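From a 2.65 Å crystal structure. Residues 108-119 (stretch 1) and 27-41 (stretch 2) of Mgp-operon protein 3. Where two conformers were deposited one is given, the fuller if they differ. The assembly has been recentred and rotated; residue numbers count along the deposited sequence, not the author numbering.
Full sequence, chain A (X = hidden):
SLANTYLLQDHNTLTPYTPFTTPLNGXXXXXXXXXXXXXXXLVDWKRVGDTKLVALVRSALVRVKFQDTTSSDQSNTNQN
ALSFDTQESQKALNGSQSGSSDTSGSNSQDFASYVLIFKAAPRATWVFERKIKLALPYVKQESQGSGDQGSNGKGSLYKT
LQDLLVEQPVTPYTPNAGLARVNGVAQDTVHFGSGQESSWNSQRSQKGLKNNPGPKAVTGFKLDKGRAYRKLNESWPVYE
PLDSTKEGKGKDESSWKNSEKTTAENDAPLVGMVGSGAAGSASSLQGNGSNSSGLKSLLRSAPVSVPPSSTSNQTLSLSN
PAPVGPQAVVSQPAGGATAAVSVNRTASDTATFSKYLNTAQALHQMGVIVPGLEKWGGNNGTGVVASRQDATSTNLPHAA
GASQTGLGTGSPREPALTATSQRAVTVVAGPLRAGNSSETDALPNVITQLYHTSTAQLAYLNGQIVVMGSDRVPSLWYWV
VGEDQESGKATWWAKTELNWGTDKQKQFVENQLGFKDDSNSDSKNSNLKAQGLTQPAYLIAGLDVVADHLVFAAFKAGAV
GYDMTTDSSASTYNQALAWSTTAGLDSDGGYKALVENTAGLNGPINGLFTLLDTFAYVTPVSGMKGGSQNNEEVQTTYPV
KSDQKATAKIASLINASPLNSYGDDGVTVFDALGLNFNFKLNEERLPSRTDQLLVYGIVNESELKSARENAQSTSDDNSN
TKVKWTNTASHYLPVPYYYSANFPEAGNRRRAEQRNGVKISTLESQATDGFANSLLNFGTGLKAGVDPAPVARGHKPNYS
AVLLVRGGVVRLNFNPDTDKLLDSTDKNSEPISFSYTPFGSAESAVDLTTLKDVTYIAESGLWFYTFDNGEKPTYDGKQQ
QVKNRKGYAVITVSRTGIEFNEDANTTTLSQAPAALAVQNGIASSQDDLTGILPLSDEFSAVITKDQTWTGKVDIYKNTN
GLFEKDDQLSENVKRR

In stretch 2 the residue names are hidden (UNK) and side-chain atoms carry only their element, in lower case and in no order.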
ATOM      1  N   SER A 108      26.193  -1.640  23.280  1.00 95.25           N
ATOM      2  CA  SER A 108      24.729  -1.570  23.423  1.00 94.72           C
ATOM      3  C   SER A 108      24.151  -0.615  22.375  1.00 95.78           C
ATOM      4  O   SER A 108      24.654   0.507  22.205  1.00 96.02           O
ATOM      5  CB  SER A 108      24.333  -1.114  24.826  1.00 99.44           C
ATOM      6  OG  SER A 108      22.931  -0.910  24.932  1.00110.61           O
ATOM      7  N   GLN A 109      23.149  -1.101  21.626  1.00 88.29           N
ATOM      8  CA  GLN A 109      22.510  -0.364  20.537  1.00 85.99           C
ATOM      9  C   GLN A 109      21.084  -0.820  20.319  1.00 85.78           C
ATOM     10  O   GLN A 109      20.743  -1.973  20.600  1.00 85.13           O
ATOM     11  CB  GLN A 109      23.328  -0.479  19.227  1.00 87.03           C
ATOM     12  CG  GLN A 109      23.644  -1.914  18.804  1.00 98.68           C
ATOM     13  CD  GLN A 109      24.676  -2.027  17.712  1.00111.30           C
ATOM     14  OE1 GLN A 109      24.480  -1.567  16.583  1.00106.19           O
ATOM     15  NE2 GLN A 109      25.794  -2.677  18.022  1.00 99.77           N
ATOM     16  N   ASP A 110      20.265   0.097  19.796  1.00 79.42           N
ATOM     17  CA  ASP A 110      18.857  -0.097  19.463  1.00 77.98           C
ATOM     18  C   ASP A 110      18.630  -0.714  18.071  1.00 78.14           C
ATOM     19  O   ASP A 110      17.504  -1.112  17.770  1.00 76.84           O
ATOM     20  CB  ASP A 110      18.118   1.245  19.560  1.00 79.75           C
ATOM     21  CG  ASP A 110      18.816   2.438  18.921  1.00 90.28           C
ATOM     22  OD1 ASP A 110      19.374   2.280  17.812  1.00 91.17           O
ATOM     23  OD2 ASP A 110      18.809   3.520  19.534  1.00 96.74           O
ATOM     24  N   PHE A 111      19.692  -0.762  17.224  1.00 72.65           N
ATOM     25  CA  PHE A 111      19.690  -1.266  15.842  1.00 71.38           C
ATOM     26  C   PHE A 111      18.666  -0.535  14.955  1.00 73.90           C
ATOM     27  O   PHE A 111      18.062  -1.137  14.065  1.00 73.68           O
ATOM     28  CB  PHE A 111      19.535  -2.799  15.762  1.00 72.83           C
ATOM     29  CG  PHE A 111      20.536  -3.596  16.564  1.00 74.10           C
ATOM     30  CD1 PHE A 111      20.283  -3.926  17.884  1.00 74.71           C
ATOM     31  CD2 PHE A 111      21.712  -4.060  15.981  1.00 76.92           C
ATOM     32  CE1 PHE A 111      21.197  -4.686  18.617  1.00 77.12           C
ATOM     33  CE2 PHE A 111      22.619  -4.829  16.715  1.00 76.76           C
ATOM     34  CZ  PHE A 111      22.354  -5.140  18.024  1.00 74.96           C
ATOM     35  N   ALA A 112      18.493   0.782  15.195  1.00 68.82           N
ATOM     36  CA  ALA A 112      17.594   1.651  14.439  1.00 67.52           C
ATOM     37  C   ALA A 112      18.058   1.764  12.991  1.00 70.41           C
ATOM     38  O   ALA A 112      19.242   1.587  12.699  1.00 70.24           O
ATOM     39  CB  ALA A 112      17.563   3.033  15.069  1.00 68.04           C
ATOM     40  N   SER A 113      17.134   2.076  12.086  1.00 65.85           N
ATOM     41  CA  SER A 113      17.460   2.273  10.683  1.00 64.89           C
ATOM     42  C   SER A 113      18.206   3.594  10.474  1.00 69.47           C
ATOM     43  O   SER A 113      18.007   4.556  11.222  1.00 68.77           O
ATOM     44  CB  SER A 113      16.199   2.237   9.841  1.00 66.24           C
ATOM     45  OG  SER A 113      15.548   0.987   9.990  1.00 71.81           O
ATOM     46  N   TYR A 114      19.085   3.626   9.473  1.00 67.31           N
ATOM     47  CA  TYR A 114      19.864   4.822   9.171  1.00 67.36           C
ATOM     48  C   TYR A 114      19.812   5.202   7.716  1.00 70.06           C
ATOM     49  O   TYR A 114      19.669   4.346   6.840  1.00 69.01           O
ATOM     50  CB  TYR A 114      21.342   4.635   9.565  1.00 68.55           C
ATOM     51  CG  TYR A 114      21.600   4.708  11.048  1.00 70.78           C
ATOM     52  CD1 TYR A 114      21.817   5.931  11.681  1.00 72.62           C
ATOM     53  CD2 TYR A 114      21.654   3.553  11.823  1.00 71.80           C
ATOM     54  CE1 TYR A 114      22.056   6.003  13.051  1.00 72.30           C
ATOM     55  CE2 TYR A 114      21.887   3.611  13.195  1.00 72.62           C
ATOM     56  CZ  TYR A 114      22.089   4.839  13.808  1.00 79.72           C
ATOM     57  OH  TYR A 114      22.312   4.890  15.165  1.00 81.20           O
ATOM     58  N   VAL A 115      19.948   6.508   7.474  1.00 66.59           N
ATOM     59  CA  VAL A 115      20.113   7.102   6.159  1.00 66.31           C
ATOM     60  C   VAL A 115      21.595   7.465   6.180  1.00 70.55           C
ATOM     61  O   VAL A 115      22.033   8.186   7.087  1.00 70.72           O
ATOM     62  CB  VAL A 115      19.196   8.325   5.897  1.00 69.87           C
ATOM     63  CG1 VAL A 115      19.677   9.126   4.692  1.00 69.60           C
ATOM     64  CG2 VAL A 115      17.754   7.889   5.702  1.00 69.38           C
ATOM     65  N   LEU A 116      22.374   6.896   5.249  1.00 65.70           N
ATOM     66  CA  LEU A 116      23.817   7.124   5.176  1.00 64.66           C
ATOM     67  C   LEU A 116      24.151   8.071   4.044  1.00 70.32           C
ATOM     68  O   LEU A 116      23.612   7.929   2.944  1.00 70.94           O
ATOM     69  CB  LEU A 116      24.589   5.805   5.001  1.00 63.89           C
ATOM     70  CG  LEU A 116      24.101   4.592   5.782  1.00 67.65           C
ATOM     71  CD1 LEU A 116      24.766   3.357   5.294  1.00 67.74           C
ATOM     72  CD2 LEU A 116      24.344   4.745   7.261  1.00 68.82           C
ATOM     73  N   ILE A 117      25.046   9.030   4.313  1.00 66.72           N
ATOM     74  CA  ILE A 117      25.497  10.017   3.340  1.00 67.23           C
ATOM     75  C   ILE A 117      26.967   9.751   3.026  1.00 73.64           C
ATOM     76  O   ILE A 117      27.796   9.620   3.939  1.00 72.89           O
ATOM     77  CB  ILE A 117      25.262  11.472   3.846  1.00 70.52           C
ATOM     78  CG1 ILE A 117      23.810  11.700   4.362  1.00 70.90           C
ATOM     79  CG2 ILE A 117      25.667  12.528   2.805  1.00 71.42           C
ATOM     80  CD1 ILE A 117      22.614  11.511   3.350  1.00 77.53           C
ATOM     81  N   PHE A 118      27.279   9.670   1.725  1.00 71.42           N
ATOM     82  CA  PHE A 118      28.621   9.433   1.215  1.00 71.55           C
ATOM     83  C   PHE A 118      29.011  10.551   0.267  1.00 79.07           C
ATOM     84  O   PHE A 118      28.158  11.090  -0.438  1.00 79.46           O
ATOM     85  CB  PHE A 118      28.686   8.087   0.476  1.00 72.62           C
ATOM     86  CG  PHE A 118      28.526   6.866   1.348  1.00 73.15           C
ATOM     87  CD1 PHE A 118      27.263   6.340   1.613  1.00 74.41           C
ATOM     88  CD2 PHE A 118      29.640   6.215   1.875  1.00 74.28           C
ATOM     89  CE1 PHE A 118      27.118   5.201   2.409  1.00 74.76           C
ATOM     90  CE2 PHE A 118      29.494   5.071   2.668  1.00 76.16           C
ATOM     91  CZ  PHE A 118      28.235   4.572   2.929  1.00 73.90           C
ATOM     92  N   LYS A 119      30.297  10.899   0.255  1.00 78.15           N
ATOM     93  CA  LYS A 119      30.847  11.920  -0.635  1.00 79.40           C
ATOM     94  C   LYS A 119      31.750  11.236  -1.644  1.00 86.39           C
ATOM     95  O   LYS A 119      32.420  10.259  -1.289  1.00 86.38           O
ATOM     96  CB  LYS A 119      31.589  13.033   0.134  1.00 81.87           C
ATOM     97  CG  LYS A 119      32.900  12.671   0.836  1.00 96.16           C
ATOM     98  CD  LYS A 119      33.632  13.932   1.296  1.00106.32           C
ATOM     99  CE  LYS A 119      34.701  13.636   2.319  1.00115.47           C
ATOM    100  NZ  LYS A 119      34.132  13.299   3.663  1.00118.72           N
ATOM    101  N   UNK A  27      33.899  -2.332  -5.258  1.00 79.43           N
ATOM    102  CA  UNK A  27      32.651  -1.717  -4.830  1.00 78.60           C
ATOM    103  C   UNK A  27      32.654  -1.236  -3.398  1.00 80.40           C
ATOM    104  O   UNK A  27      33.558  -1.555  -2.619  1.00 79.90           O
ATOM    105  N   UNK A  28      31.619  -0.484  -3.032  1.00 74.94           N
ATOM    106  CA  UNK A  28      31.486   0.074  -1.696  1.00 73.10           C
ATOM    107  C   UNK A  28      30.554  -0.775  -0.821  1.00 75.60           C
ATOM    108  O   UNK A  28      29.372  -0.893  -1.143  1.00 74.84           O
ATOM    109  c   UNK A  28      31.549   2.929   0.200  1.00 75.88           C
ATOM    110  c   UNK A  28      30.990   1.536  -1.822  1.00 72.57           C
ATOM    111  c   UNK A  28      30.446   2.241  -0.572  1.00 75.99           C
ATOM    112  c   UNK A  28      29.362   3.224  -0.944  1.00 75.79           C
ATOM    113  N   UNK A  29      31.083  -1.348   0.291  1.00 71.16           N
ATOM    114  CA  UNK A  29      30.271  -2.096   1.253  1.00 70.14           C
ATOM    115  C   UNK A  29      29.720  -1.054   2.202  1.00 74.05           C
ATOM    116  O   UNK A  29      30.389  -0.642   3.153  1.00 74.28           O
ATOM    117  o   UNK A  29      30.623  -5.268   3.087  1.00 89.94           O
ATOM    118  o   UNK A  29      29.151  -3.660   3.402  1.00 78.10           O
ATOM    119  c   UNK A  29      30.218  -4.105   2.897  1.00 80.14           C
ATOM    120  c   UNK A  29      31.062  -3.179   2.012  1.00 71.52           C
ATOM    121  N   UNK A  30      28.508  -0.598   1.890  1.00 69.98           N
ATOM    122  CA  UNK A  30      27.757   0.449   2.568  1.00 69.82           C
ATOM    123  C   UNK A  30      27.712   0.245   4.102  1.00 74.98           C
ATOM    124  O   UNK A  30      27.962   1.197   4.846  1.00 75.93           O
ATOM    125  c   UNK A  30      26.474   1.182   0.511  1.00 73.38           C
ATOM    126  c   UNK A  30      26.361   0.560   1.898  1.00 73.63           C
ATOM    127  c   UNK A  30      25.366   1.330   2.741  1.00 73.46           C
ATOM    128  N   UNK A  31      27.462  -0.998   4.561  1.00 70.70           N
ATOM    129  CA  UNK A  31      27.366  -1.354   5.982  1.00 69.87           C
ATOM    130  C   UNK A  31      28.750  -1.279   6.678  1.00 74.82           C
ATOM    131  O   UNK A  31      28.852  -0.649   7.740  1.00 74.31           O
ATOM    132  c   UNK A  31      26.702  -3.206   7.616  1.00 72.89           C
ATOM    133  c   UNK A  31      25.177  -2.593   5.735  1.00 72.54           C
ATOM    134  c   UNK A  31      26.628  -2.709   6.174  1.00 73.01           C
ATOM    135  N   UNK A  32      29.787  -1.899   6.084  0.70 71.89           N
ATOM    136  CA  UNK A  32      31.157  -1.886   6.603  0.70 71.88           C
ATOM    137  C   UNK A  32      31.721  -0.456   6.645  0.70 75.97           C
ATOM    138  O   UNK A  32      32.304  -0.064   7.660  0.70 75.75           O
ATOM    139  c   UNK A  32      32.602  -4.011   6.477  0.70 81.69           C
ATOM    140  n   UNK A  32      32.534  -6.477   6.607  0.70 91.82           N
ATOM    141  n   UNK A  32      32.895  -8.741   6.836  0.70 92.64           N
ATOM    142  c   UNK A  32      32.325  -7.727   6.200  0.70101.30           C
ATOM    143  c   UNK A  32      32.069  -2.785   5.748  0.70 72.40           C
ATOM    144  c   UNK A  32      31.954  -5.290   5.980  0.70 87.80           C
ATOM    145  n   UNK A  32      31.563  -7.970   5.140  0.70 79.67           N
ATOM    146  N   UNK A  33      31.525   0.321   5.549  1.00 72.46           N
ATOM    147  CA  UNK A  33      32.013   1.705   5.399  1.00 72.16           C
ATOM    148  C   UNK A  33      31.380   2.681   6.381  1.00 75.43           C
ATOM    149  O   UNK A  33      32.044   3.633   6.792  1.00 75.07           O
ATOM    150  c   UNK A  33      31.801   2.194   3.975  1.00 72.97           C
ATOM    151  N   UNK A  34      30.104   2.449   6.752  1.00 71.70           N
ATOM    152  CA  UNK A  34      29.376   3.304   7.695  1.00 71.40           C
ATOM    153  C   UNK A  34      29.659   2.937   9.154  1.00 76.58           C
ATOM    154  O   UNK A  34      29.154   3.603  10.057  1.00 77.25           O
ATOM    155  c   UNK A  34      27.887   3.245   7.411  1.00 71.72           C
ATOM    156  N   UNK A  35      30.510   1.906   9.378  1.00 73.09           N
ATOM    157  CA  UNK A  35      30.904   1.374  10.687  1.00 72.79           C
ATOM    158  C   UNK A  35      29.675   0.839  11.430  1.00 76.80           C
ATOM    159  O   UNK A  35      29.449   1.131  12.609  1.00 76.90           O
ATOM    160  c   UNK A  35      32.879   2.962  10.774  1.00 77.16           C
ATOM    161  n   UNK A  35      34.278   4.165   9.594  1.00 79.13           N
ATOM    162  c   UNK A  35      32.982   4.112  10.068  1.00 79.19           C
ATOM    163  c   UNK A  35      31.706   2.401  11.505  1.00 73.53           C
ATOM    164  c   UNK A  35      34.903   3.062  10.019  1.00 78.66           C
ATOM    165  n   UNK A  35      34.097   2.292  10.733  1.00 79.04           N
ATOM    166  N   UNK A  36      28.857   0.067  10.696  1.00 73.41           N
ATOM    167  CA  UNK A  36      27.626  -0.526  11.204  1.00 72.24           C
ATOM    168  C   UNK A  36      27.754  -2.025  11.424  1.00 74.82           C
ATOM    169  O   UNK A  36      28.592  -2.684  10.803  1.00 74.88           O
ATOM    170  c   UNK A  36      25.262   1.608  11.593  1.00 78.58           C
ATOM    171  c   UNK A  36      26.440  -0.208  10.280  1.00 71.84           C
ATOM    172  c   UNK A  36      25.013   1.483   9.156  1.00 75.57           C
ATOM    173  c   UNK A  36      25.950   1.242  10.285  1.00 76.08           C
ATOM    174  N   UNK A  37      26.922  -2.545  12.335  1.00 69.43           N
ATOM    175  CA  UNK A  37      26.835  -3.946  12.716  1.00 68.45           C
ATOM    176  C   UNK A  37      26.497  -4.840  11.491  1.00 72.44           C
ATOM    177  O   UNK A  37      25.691  -4.425  10.644  1.00 70.66           O
ATOM    178  c   UNK A  37      25.721  -5.468  14.424  1.00 72.03           C
ATOM    179  c   UNK A  37      25.761  -4.101  13.816  1.00 68.95           C
ATOM    180  c   UNK A  37      26.412  -5.968  15.474  1.00 73.29           C
ATOM    181  n   UNK A  37      26.045  -7.289  15.597  1.00 72.99           N
ATOM    182  n   UNK A  37      24.960  -6.485  13.869  1.00 73.45           N
ATOM    183  c   UNK A  37      25.184  -7.552  14.616  1.00 72.59           C
ATOM    184  N   UNK A  38      27.077  -6.074  11.408  1.00 69.26           N
ATOM    185  CA  UNK A  38      26.784  -6.971  10.270  1.00 68.92           C
ATOM    186  C   UNK A  38      25.315  -7.268   9.971  1.00 73.18           C
ATOM    187  O   UNK A  38      25.014  -7.639   8.837  1.00 74.32           O
ATOM    188  c   UNK A  38      28.602  -7.830  11.536  1.00 74.44           C
ATOM    189  c   UNK A  38      27.525  -8.257  10.636  1.00 70.54           C
ATOM    190  c   UNK A  38      28.063  -6.689  12.323  1.00 70.06           C
ATOM    191  N   UNK A  39      24.405  -7.112  10.954  1.00 69.02           N
ATOM    192  CA  UNK A  39      22.961  -7.351  10.765  1.00 68.69           C
ATOM    193  C   UNK A  39      22.286  -6.321   9.849  1.00 72.91           C
ATOM    194  O   UNK A  39      21.161  -6.559   9.386  1.00 72.95           O
ATOM    195  o   UNK A  39      22.316  -6.165  12.782  1.00 79.53           O
ATOM    196  c   UNK A  39      22.232  -7.405  12.101  1.00 71.40           C
ATOM    197  N   UNK A  40      22.955  -5.174   9.611  1.00 68.76           N
ATOM    198  CA  UNK A  40      22.430  -4.141   8.734  1.00 68.36           C
ATOM    199  C   UNK A  40      22.414  -4.600   7.295  1.00 71.78           C
ATOM    200  O   UNK A  40      23.307  -5.320   6.850  1.00 71.61           O
ATOM    201  c   UNK A  40      21.531  -1.243  10.046  1.00 73.24           C
ATOM    202  o   UNK A  40      21.413   0.169  13.419  1.00 80.74           O
ATOM    203  c   UNK A  40      21.815  -0.565  12.333  1.00 80.21           C
ATOM    204  c   UNK A  40      21.091  -0.521  11.153  1.00 73.05           C
ATOM    205  c   UNK A  40      23.153  -2.809   8.902  1.00 69.77           C
ATOM    206  c   UNK A  40      22.966  -1.333  12.413  1.00 72.93           C
ATOM    207  c   UNK A  40      22.681  -2.026  10.106  1.00 71.47           C
ATOM    208  c   UNK A  40      23.390  -2.057  11.303  1.00 72.17           C
ATOM    209  N   UNK A  41      21.354  -4.220   6.590  1.00 67.95           N
ATOM    210  CA  UNK A  41      21.067  -4.604   5.222  1.00 67.14           C
ATOM    211  C   UNK A  41      20.679  -3.350   4.424  1.00 68.74           C
ATOM    212  O   UNK A  41      19.854  -2.555   4.887  1.00 67.37           O
ATOM    213  o   UNK A  41      17.494  -7.509   3.550  1.00111.50           O
ATOM    214  c   UNK A  41      19.379  -6.100   3.909  1.00 86.45           C
ATOM    215  o   UNK A  41      17.085  -5.447   4.212  1.00106.77           O
ATOM    216  c   UNK A  41      17.877  -6.367   3.891  1.00115.58           C
ATOM    217  c   UNK A  41      19.934  -5.652   5.253  1.00 68.66           C
TER
HETATM  218  O   HOH W   1      25.818  -0.268  14.327  1.00 64.40           O

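Position 27 has no side-chain atoms and a phi of 84°, a value that favours glycine: Gly 27. Position 28 carries four carbons, forked at the second, and one fork tip lies over a face of the Phe 118 ring. This is Leu 28, whose CD2 sits 4.1 Å from that ring's centroid in a CH-pi contact.

Position 29 has two carbons, the second bearing two oxygens, and points away from stretch 1: Asp 29. It caps the helix that follows, OD1 accepting from the backbone N of position 32 at 3.3 Å. Position 30 has one carbon carrying two more, packed on Leu 116 and Phe 118. It is Val 30, compact enough to pack closely, with CG1 3.3 Å from Leu 116 CD1. Position 31 has the same three-carbon fork but faces away and is buried without touching stretch 1: Val 31, an apolar side chain that suits a buried place.

At 32, three carbons, a nitrogen and a carbon with two further nitrogens reach into the exposed surroundings, the mark of Arg 32; its NH1 forms a salt bridge with Asp 29 OD2 at 3.5 Å. Position 33 has a single carbon that meets the edge of the Phe 118 ring: Ala 33, its CB 3.9 Å from Phe 118 CE2. The single carbon of position 34 lies against Leu 116: Ala 34, its CB 3.8 Å from Leu 116 CD1. The small size of both suits close packing.

Position 35, a carbon and a five-membered ring with two nitrogens, is exposed and leaves the helix with positive phi in a Schellman motif: His 35. Position 36 has four carbons forked at the second, touching both Leu 116 and Tyr 114; Leu 36 places CD1 3.8 Å from Leu 116 CD2.

Position 37 has another two-nitrogen, five-membered ring, its face met by the edge of Phe 111: His 37. Its ND1 accepts from the backbone N of position 39 at 3.0 Å. Position 38 has three carbons closing onto the backbone N: Pro 38, whose phi of -53° suits this turn. Position 39 has one carbon and one oxygen, near Phe 111: Ser 39; OG hydrogen-bonds His 37 ND1 at 2.9 Å.

Position 40 has one carbon, then a six-carbon ring bearing one oxygen, reaching Ala 112: Tyr 40, whose OH donates to Ala 112 O at 2.7 Å. Position 41, three carbons ending in two oxygens, is out of reach: Glu 41, its carboxylate hydrogen-bonded elsewhere in the structure.

The contact is largely apolar, with Leu 116 and Phe 118 packed against the helix and its flanks. The Tyr 40 bond fixes the other end, where a water links Gln 109 OE1 (2.9 Å) to His 37 N (3.2 Å).

Stretch 2, residues 27-41: GLDVVRAAHLHPSYE
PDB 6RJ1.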